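Local coordinates for RagB/SusD domain protein (Flavobacterium johnsoniae, PDB 5J5U) that probably binds chitin or its oligosaccharides at the cell surface as a SusD homolog encoded in a chitin utilization locus, at residues R269-K283 / I292-P304. Sequence-based numbering, arbitrary orientation.
Sequences RDNGDPRLKMLATPK and IGPGEELYEGVRP
The ring of Y299 takes L276 over one face, L276 CD2 4.1 Å from Y299 CG, while A280 O sits at its edge near CE1. K277 passes at about a right angle, its CG meeting the phenol end obliquely, and P282 runs alongside. In the ring plane, a water 2.8 Å from Y299 OH donates to A280 O and so joins the phenol to the backbone. R269 NH1 donates a somewhat bent hydrogen bond to Y299 O (2.6 Å), which lies at the edge of the guanidinium and near its plane, while NH1 lies in the carbonyl plane. D270 OD1 accepts from R269 NE and NH2, and D266 forms a further salt bridge, holding the flat group in place. E297 extends away from its backbone N at chi1 (178°) and then bends at chi2, which lays the carboxylate against R269 CD and lets OE2 accept from Y299 N.

K283 N donates almost straight to L298 O (2.8 Å, 169°). Its chain bends at chi3, bringing NZ to E296 OE2 at 2.8 Å, E297 O at 3.0 Å and, from above the carboxylate plane, E300 OE1 at 3.0 Å. A methionine at K283 would probably leave E296 and E300 without their shared cation and E297 O without this donor. E296 also accepts from S286 and V287. The loop between strands 280-281 and 320-321 thus packs back, through Y299 and the K283-E296-E300 salt-bridge network, on a helix-turn-strand segment at the surface of this SusD-like fold.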
ATOM      1  N   ARG A 269     -19.264  -6.495   7.383  1.00 28.12           N
ATOM      2  CA  ARG A 269     -20.398  -7.094   8.063  1.00 22.92           C
ATOM      3  C   ARG A 269     -21.700  -6.985   7.245  1.00 25.57           C
ATOM      4  O   ARG A 269     -22.400  -7.984   7.064  1.00 30.15           O
ATOM      5  CB  ARG A 269     -20.587  -6.448   9.441  1.00 24.30           C
ATOM      6  CG  ARG A 269     -21.608  -7.153  10.329  1.00 19.74           C
ATOM      7  CD  ARG A 269     -22.066  -6.243  11.443  1.00 23.48           C
ATOM      8  NE  ARG A 269     -22.584  -5.016  10.864  1.00 25.04           N
ATOM      9  CZ  ARG A 269     -22.169  -3.802  11.193  1.00 26.47           C
ATOM     10  NH1 ARG A 269     -21.224  -3.651  12.122  1.00 25.24           N
ATOM     11  NH2 ARG A 269     -22.694  -2.745  10.590  1.00 25.07           N
ATOM     12  N   ASP A 270     -22.031  -5.788   6.763  1.00 22.46           N
ATOM     13  CA  ASP A 270     -23.310  -5.574   6.087  1.00 26.89           C
ATOM     14  C   ASP A 270     -23.399  -6.278   4.725  1.00 31.40           C
ATOM     15  O   ASP A 270     -24.495  -6.498   4.218  1.00 34.42           O
ATOM     16  CB  ASP A 270     -23.599  -4.075   5.878  1.00 23.12           C
ATOM     17  CG  ASP A 270     -23.730  -3.292   7.191  1.00 26.82           C
ATOM     18  OD1 ASP A 270     -23.883  -3.912   8.269  1.00 23.83           O
ATOM     19  OD2 ASP A 270     -23.697  -2.036   7.129  1.00 29.16           O
ATOM     20  N   ASN A 271     -22.265  -6.636   4.134  1.00 22.30           N
ATOM     21  CA  ASN A 271     -22.274  -7.307   2.828  1.00 27.20           C
ATOM     22  C   ASN A 271     -21.909  -8.785   2.929  1.00 25.85           C
ATOM     23  O   ASN A 271     -21.749  -9.458   1.914  1.00 29.98           O
ATOM     24  CB  ASN A 271     -21.313  -6.622   1.832  1.00 31.17           C
ATOM     25  CG  ASN A 271     -21.745  -5.204   1.469  1.00 29.60           C
ATOM     26  OD1 ASN A 271     -22.758  -4.999   0.800  1.00 45.96           O
ATOM     27  ND2 ASN A 271     -20.957  -4.220   1.894  1.00 43.40           N
ATOM     28  N   GLY A 272     -21.752  -9.278   4.153  1.00 25.34           N
ATOM     29  CA  GLY A 272     -21.396 -10.664   4.383  1.00 26.59           C
ATOM     30  C   GLY A 272     -20.075 -11.116   3.791  1.00 29.92           C
ATOM     31  O   GLY A 272     -19.984 -12.216   3.263  1.00 29.59           O
ATOM     32  N   ASP A 273     -19.059 -10.261   3.865  1.00 28.85           N
ATOM     33  CA  ASP A 273     -17.706 -10.617   3.448  1.00 26.94           C
ATOM     34  C   ASP A 273     -17.129 -11.630   4.446  1.00 23.68           C
ATOM     35  O   ASP A 273     -17.218 -11.428   5.651  1.00 29.92           O
ATOM     36  CB  ASP A 273     -16.833  -9.357   3.354  1.00 24.21           C
ATOM     37  CG  ASP A 273     -15.585  -9.560   2.512  1.00 22.26           C
ATOM     38  OD1 ASP A 273     -14.742 -10.371   2.905  1.00 26.46           O
ATOM     39  OD2 ASP A 273     -15.438  -8.897   1.460  1.00 24.81           O
ATOM     40  N   PRO A 274     -16.568 -12.745   3.952  1.00 27.51           N
ATOM     41  CA  PRO A 274     -15.994 -13.758   4.852  1.00 23.34           C
ATOM     42  C   PRO A 274     -14.742 -13.274   5.599  1.00 23.74           C
ATOM     43  O   PRO A 274     -14.240 -13.961   6.489  1.00 25.45           O
ATOM     44  CB  PRO A 274     -15.630 -14.913   3.907  1.00 21.48           C
ATOM     45  CG  PRO A 274     -16.401 -14.674   2.682  1.00 28.94           C
ATOM     46  CD  PRO A 274     -16.554 -13.187   2.548  1.00 26.50           C
ATOM     47  N   ARG A 275     -14.226 -12.109   5.235  1.00 26.84           N
ATOM     48  CA  ARG A 275     -12.985 -11.657   5.843  1.00 24.97           C
ATOM     49  C   ARG A 275     -13.235 -11.026   7.193  1.00 17.23           C
ATOM     50  O   ARG A 275     -12.289 -10.750   7.911  1.00 20.38           O
ATOM     51  CB  ARG A 275     -12.261 -10.671   4.930  1.00 25.43           C
ATOM     52  CG  ARG A 275     -11.553 -11.327   3.765  1.00 23.17           C
ATOM     53  CD  ARG A 275     -11.024 -10.297   2.799  1.00 20.01           C
ATOM     54  NE  ARG A 275     -12.111  -9.715   2.028  1.00 16.93           N
ATOM     55  CZ  ARG A 275     -11.944  -9.111   0.860  1.00 22.11           C
ATOM     56  NH1 ARG A 275     -10.724  -8.993   0.347  1.00 19.04           N
ATOM     57  NH2 ARG A 275     -12.985  -8.613   0.212  1.00 23.38           N
ATOM     58  N   LEU A 276     -14.505 -10.824   7.533  1.00 17.52           N
ATOM     59  CA  LEU A 276     -14.903 -10.129   8.764  1.00 27.07           C
ATOM     60  C   LEU A 276     -14.224 -10.659  10.039  1.00 26.77           C
ATOM     61  O   LEU A 276     -13.564  -9.894  10.769  1.00 19.07           O
ATOM     62  CB  LEU A 276     -16.425 -10.196   8.932  1.00 24.10           C
ATOM     63  CG  LEU A 276     -16.997  -9.539  10.187  1.00 25.59           C
ATOM     64  CD1 LEU A 276     -16.657  -8.060  10.189  1.00 27.11           C
ATOM     65  CD2 LEU A 276     -18.512  -9.722  10.263  1.00 21.73           C
ATOM     66  N   LYS A 277     -14.386 -11.958  10.301  1.00 21.45           N
ATOM     67  CA  LYS A 277     -13.821 -12.593  11.503  1.00 22.44           C
ATOM     68  C   LYS A 277     -12.386 -13.077  11.306  1.00 19.49           C
ATOM     69  O   LYS A 277     -11.679 -13.365  12.283  1.00 22.37           O
ATOM     70  CB  LYS A 277     -14.700 -13.770  11.964  1.00 24.81           C
ATOM     71  CG  LYS A 277     -16.171 -13.442  12.080  1.00 25.14           C
ATOM     72  CD  LYS A 277     -16.989 -14.712  12.306  1.00 32.11           C
ATOM     73  CE  LYS A 277     -18.386 -14.399  12.796  1.00 32.20           C
ATOM     74  NZ  LYS A 277     -19.157 -15.649  13.023  1.00 47.07           N
ATOM     75  N   MET A 278     -11.951 -13.170  10.051  1.00 14.78           N
ATOM     76  CA  MET A 278     -10.543 -13.431   9.784  1.00 16.23           C
ATOM     77  C   MET A 278      -9.725 -12.223  10.237  1.00 17.89           C
ATOM     78  O   MET A 278      -8.553 -12.356  10.573  1.00 18.45           O
ATOM     79  CB  MET A 278     -10.305 -13.708   8.295  1.00 20.56           C
ATOM     80  CG  MET A 278     -11.148 -14.852   7.721  1.00 19.77           C
ATOM     81  SD  MET A 278     -10.881 -15.137   5.958  1.00 30.59           S
ATOM     82  CE  MET A 278      -9.153 -15.636   5.975  1.00 20.74           C
ATOM     83  N   LEU A 279     -10.352 -11.043  10.231  1.00 12.90           N
ATOM     84  CA  LEU A 279      -9.659  -9.789  10.555  1.00 17.05           C
ATOM     85  C   LEU A 279      -9.979  -9.277  11.964  1.00 15.21           C
ATOM     86  O   LEU A 279      -9.082  -8.890  12.700  1.00 18.45           O
ATOM     87  CB  LEU A 279     -10.014  -8.693   9.526  1.00 15.45           C
ATOM     88  CG  LEU A 279      -9.561  -8.886   8.081  1.00 14.65           C
ATOM     89  CD1 LEU A 279     -10.243  -7.900   7.143  1.00 10.20           C
ATOM     90  CD2 LEU A 279      -8.062  -8.770   7.977  1.00 14.84           C
ATOM     91  N   ALA A 280     -11.263  -9.258  12.323  1.00 16.90           N
ATOM     92  CA  ALA A 280     -11.711  -8.618  13.562  1.00 17.11           C
ATOM     93  C   ALA A 280     -12.020  -9.599  14.709  1.00 24.20           C
ATOM     94  O   ALA A 280     -12.582 -10.674  14.502  1.00 24.21           O
ATOM     95  CB  ALA A 280     -12.933  -7.778  13.284  1.00 14.95           C
ATOM     96  N   THR A 281     -11.682  -9.195  15.925  1.00 21.82           N
ATOM     97  CA  THR A 281     -12.099  -9.915  17.104  1.00 18.76           C
ATOM     98  C   THR A 281     -13.441  -9.347  17.562  1.00 23.77           C
ATOM     99  O   THR A 281     -13.701  -8.146  17.404  1.00 20.00           O
ATOM    100  CB  THR A 281     -11.089  -9.786  18.230  1.00 20.27           C
ATOM    101  OG1 THR A 281     -11.040  -8.423  18.663  1.00 16.97           O
ATOM    102  CG2 THR A 281      -9.713 -10.250  17.780  1.00 18.36           C
ATOM    103  N   PRO A 282     -14.302 -10.203  18.130  1.00 25.66           N
ATOM    104  CA  PRO A 282     -15.652  -9.770  18.527  1.00 22.50           C
ATOM    105  C   PRO A 282     -15.643  -8.814  19.718  1.00 20.02           C
ATOM    106  O   PRO A 282     -14.680  -8.810  20.470  1.00 18.45           O
ATOM    107  CB  PRO A 282     -16.341 -11.090  18.898  1.00 23.96           C
ATOM    108  CG  PRO A 282     -15.204 -12.005  19.315  1.00 20.62           C
ATOM    109  CD  PRO A 282     -14.058 -11.634  18.417  1.00 22.77           C
ATOM    110  N   LYS A 283     -16.689  -8.007  19.883  1.00 19.87           N
ATOM    111  CA  LYS A 283     -16.834  -7.198  21.095  1.00 20.34           C
ATOM    112  C   LYS A 283     -16.952  -8.103  22.329  1.00 23.58           C
ATOM    113  O   LYS A 283     -17.502  -9.208  22.243  1.00 22.59           O
ATOM    114  CB  LYS A 283     -18.068  -6.296  21.000  1.00 19.63           C
ATOM    115  CG  LYS A 283     -18.060  -5.315  19.848  1.00 23.35           C
ATOM    116  CD  LYS A 283     -19.489  -4.863  19.511  1.00 21.21           C
ATOM    117  CE  LYS A 283     -20.243  -4.350  20.735  1.00 17.21           C
ATOM    118  NZ  LYS A 283     -21.608  -3.911  20.340  1.00 17.54           N
ATOM    119  N   ILE A 292     -21.084  -8.439  27.214  1.00 24.34           N
ATOM    120  CA  ILE A 292     -22.026  -8.380  26.112  1.00 24.31           C
ATOM    121  C   ILE A 292     -22.995  -9.568  26.175  1.00 25.61           C
ATOM    122  O   ILE A 292     -22.597 -10.682  26.501  1.00 24.50           O
ATOM    123  CB  ILE A 292     -21.285  -8.340  24.747  1.00 24.24           C
ATOM    124  CG1 ILE A 292     -22.281  -8.143  23.600  1.00 22.09           C
ATOM    125  CG2 ILE A 292     -20.414  -9.596  24.541  1.00 22.50           C
ATOM    126  CD1 ILE A 292     -21.647  -7.739  22.288  1.00 20.51           C
ATOM    127  N   GLY A 293     -24.274  -9.298  25.919  1.00 24.96           N
ATOM    128  CA  GLY A 293     -25.319 -10.307  26.002  1.00 27.30           C
ATOM    129  C   GLY A 293     -25.807 -10.853  24.671  1.00 27.27           C
ATOM    130  O   GLY A 293     -25.430 -10.354  23.611  1.00 26.81           O
ATOM    131  N   PRO A 294     -26.648 -11.900  24.715  1.00 28.56           N
ATOM    132  CA  PRO A 294     -27.164 -12.460  23.459  1.00 27.35           C
ATOM    133  C   PRO A 294     -27.922 -11.421  22.624  1.00 24.78           C
ATOM    134  O   PRO A 294     -28.614 -10.550  23.149  1.00 21.11           O
ATOM    135  CB  PRO A 294     -28.106 -13.584  23.933  1.00 24.92           C
ATOM    136  CG  PRO A 294     -27.621 -13.930  25.317  1.00 28.21           C
ATOM    137  CD  PRO A 294     -27.143 -12.625  25.898  1.00 31.01           C
ATOM    138  N   GLY A 295     -27.805 -11.538  21.312  1.00 22.82           N
ATOM    139  CA  GLY A 295     -28.513 -10.633  20.432  1.00 25.96           C
ATOM    140  C   GLY A 295     -27.749  -9.381  20.036  1.00 23.55           C
ATOM    141  O   GLY A 295     -27.912  -8.919  18.911  1.00 27.19           O
ATOM    142  N   GLU A 296     -26.905  -8.843  20.920  1.00 26.89           N
ATOM    143  CA  GLU A 296     -26.192  -7.608  20.575  1.00 26.62           C
ATOM    144  C   GLU A 296     -25.101  -7.888  19.561  1.00 20.58           C
ATOM    145  O   GLU A 296     -24.325  -8.834  19.721  1.00 23.78           O
ATOM    146  CB  GLU A 296     -25.568  -6.922  21.799  1.00 20.03           C
ATOM    147  CG  GLU A 296     -24.764  -5.647  21.413  1.00 19.67           C
ATOM    148  CD  GLU A 296     -24.364  -4.781  22.605  1.00 25.68           C
ATOM    149  OE1 GLU A 296     -24.872  -5.045  23.727  1.00 27.74           O
ATOM    150  OE2 GLU A 296     -23.539  -3.835  22.418  1.00 22.95           O
ATOM    151  N   GLU A 297     -25.060  -7.048  18.525  1.00 22.64           N
ATOM    152  CA  GLU A 297     -24.056  -7.123  17.467  1.00 22.86           C
ATOM    153  C   GLU A 297     -22.665  -7.268  18.041  1.00 19.93           C
ATOM    154  O   GLU A 297     -22.265  -6.525  18.943  1.00 21.78           O
ATOM    155  CB  GLU A 297     -24.109  -5.876  16.582  1.00 24.51           C
ATOM    156  CG  GLU A 297     -23.054  -5.864  15.497  1.00 25.03           C
ATOM    157  CD  GLU A 297     -23.155  -7.066  14.592  1.00 26.11           C
ATOM    158  OE1 GLU A 297     -24.216  -7.236  13.972  1.00 33.19           O
ATOM    159  OE2 GLU A 297     -22.178  -7.848  14.504  1.00 27.18           O
ATOM    160  N   LEU A 298     -21.947  -8.244  17.510  1.00 18.66           N
ATOM    161  CA  LEU A 298     -20.614  -8.606  17.978  1.00 21.23           C
ATOM    162  C   LEU A 298     -19.510  -7.869  17.217  1.00 25.92           C
ATOM    163  O   LEU A 298     -18.375  -7.796  17.691  1.00 25.78           O
ATOM    164  CB  LEU A 298     -20.427 -10.121  17.829  1.00 26.08           C
ATOM    165  CG  LEU A 298     -21.054 -11.025  18.907  1.00 27.41           C
ATOM    166  CD1 LEU A 298     -20.817 -12.477  18.586  1.00 24.85           C
ATOM    167  CD2 LEU A 298     -20.458 -10.724  20.274  1.00 17.20           C
ATOM    168  N   TYR A 299     -19.843  -7.324  16.045  1.00 23.51           N
ATOM    169  CA  TYR A 299     -18.819  -6.743  15.178  1.00 24.71           C
ATOM    170  C   TYR A 299     -19.115  -5.310  14.809  1.00 23.47           C
ATOM    171  O   TYR A 299     -19.979  -5.027  13.974  1.00 19.95           O
ATOM    172  CB  TYR A 299     -18.641  -7.598  13.917  1.00 19.52           C
ATOM    173  CG  TYR A 299     -18.060  -8.937  14.291  1.00 30.53           C
ATOM    174  CD1 TYR A 299     -16.690  -9.082  14.472  1.00 29.85           C
ATOM    175  CD2 TYR A 299     -18.885 -10.047  14.534  1.00 21.87           C
ATOM    176  CE1 TYR A 299     -16.147 -10.284  14.852  1.00 22.56           C
ATOM    177  CE2 TYR A 299     -18.339 -11.279  14.924  1.00 24.13           C
ATOM    178  CZ  TYR A 299     -16.973 -11.381  15.080  1.00 26.98           C
ATOM    179  OH  TYR A 299     -16.406 -12.571  15.451  1.00 24.46           O
ATOM    180  N   GLU A 300     -18.373  -4.410  15.451  1.00 17.83           N
ATOM    181  CA  GLU A 300     -18.454  -2.982  15.172  1.00 22.19           C
ATOM    182  C   GLU A 300     -17.064  -2.361  15.236  1.00 20.50           C
ATOM    183  O   GLU A 300     -16.272  -2.698  16.115  1.00 18.76           O
ATOM    184  CB  GLU A 300     -19.403  -2.284  16.156  1.00 23.84           C
ATOM    185  CG  GLU A 300     -20.876  -2.656  15.977  1.00 22.04           C
ATOM    186  CD  GLU A 300     -21.764  -2.250  17.161  1.00 28.29           C
ATOM    187  OE1 GLU A 300     -21.246  -1.804  18.212  1.00 19.09           O
ATOM    188  OE2 GLU A 300     -22.995  -2.382  17.032  1.00 38.88           O
ATOM    189  N   GLY A 301     -16.762  -1.466  14.297  1.00 21.40           N
ATOM    190  CA  GLY A 301     -15.490  -0.769  14.305  1.00 15.47           C
ATOM    191  C   GLY A 301     -15.563   0.524  15.103  1.00 17.87           C
ATOM    192  O   GLY A 301     -16.616   0.880  15.638  1.00 18.87           O
ATOM    193  N   VAL A 302     -14.441   1.228  15.185  1.00 15.82           N
ATOM    194  CA  VAL A 302     -14.389   2.511  15.877  1.00 12.04           C
ATOM    195  C   VAL A 302     -14.537   3.608  14.829  1.00 13.38           C
ATOM    196  O   VAL A 302     -13.821   3.610  13.826  1.00 11.05           O
ATOM    197  CB  VAL A 302     -13.056   2.714  16.670  1.00 17.65           C
ATOM    198  CG1 VAL A 302     -13.001   4.130  17.277  1.00 11.89           C
ATOM    199  CG2 VAL A 302     -12.892   1.655  17.766  1.00 10.05           C
ATOM    200  N   ARG A 303     -15.462   4.533  15.066  1.00 11.94           N
ATOM    201  CA  ARG A 303     -15.673   5.657  14.164  1.00 15.65           C
ATOM    202  C   ARG A 303     -14.396   6.504  14.016  1.00 14.62           C
ATOM    203  O   ARG A 303     -13.759   6.865  15.017  1.00 13.26           O
ATOM    204  CB  ARG A 303     -16.829   6.533  14.676  1.00 17.54           C
ATOM    205  CG  ARG A 303     -17.147   7.778  13.833  1.00 17.12           C
ATOM    206  CD  ARG A 303     -18.201   7.493  12.783  1.00 28.42           C
ATOM    207  NE  ARG A 303     -18.476   8.651  11.930  1.00 34.41           N
ATOM    208  CZ  ARG A 303     -19.556   8.781  11.152  1.00 39.10           C
ATOM    209  NH1 ARG A 303     -20.499   7.835  11.126  1.00 28.84           N
ATOM    210  NH2 ARG A 303     -19.702   9.878  10.413  1.00 31.09           N
ATOM    211  N   PRO A 304     -14.025   6.820  12.766  1.00 13.15           N
ATOM    212  CA  PRO A 304     -12.882   7.712  12.513  1.00 12.05           C
ATOM    213  C   PRO A 304     -13.040   9.039  13.256  1.00 13.54           C
ATOM    214  O   PRO A 304     -14.121   9.610  13.286  1.00 13.04           O
ATOM    215  CB  PRO A 304     -12.917   7.918  10.994  1.00 14.00           C
ATOM    216  CG  PRO A 304     -13.635   6.691  10.464  1.00 14.02           C
ATOM    217  CD  PRO A 304     -14.666   6.360  11.522  1.00 13.19           C
TER
HETATM  218  O   HOH W   1     -13.644 -13.095  15.579  1.00 26.86           O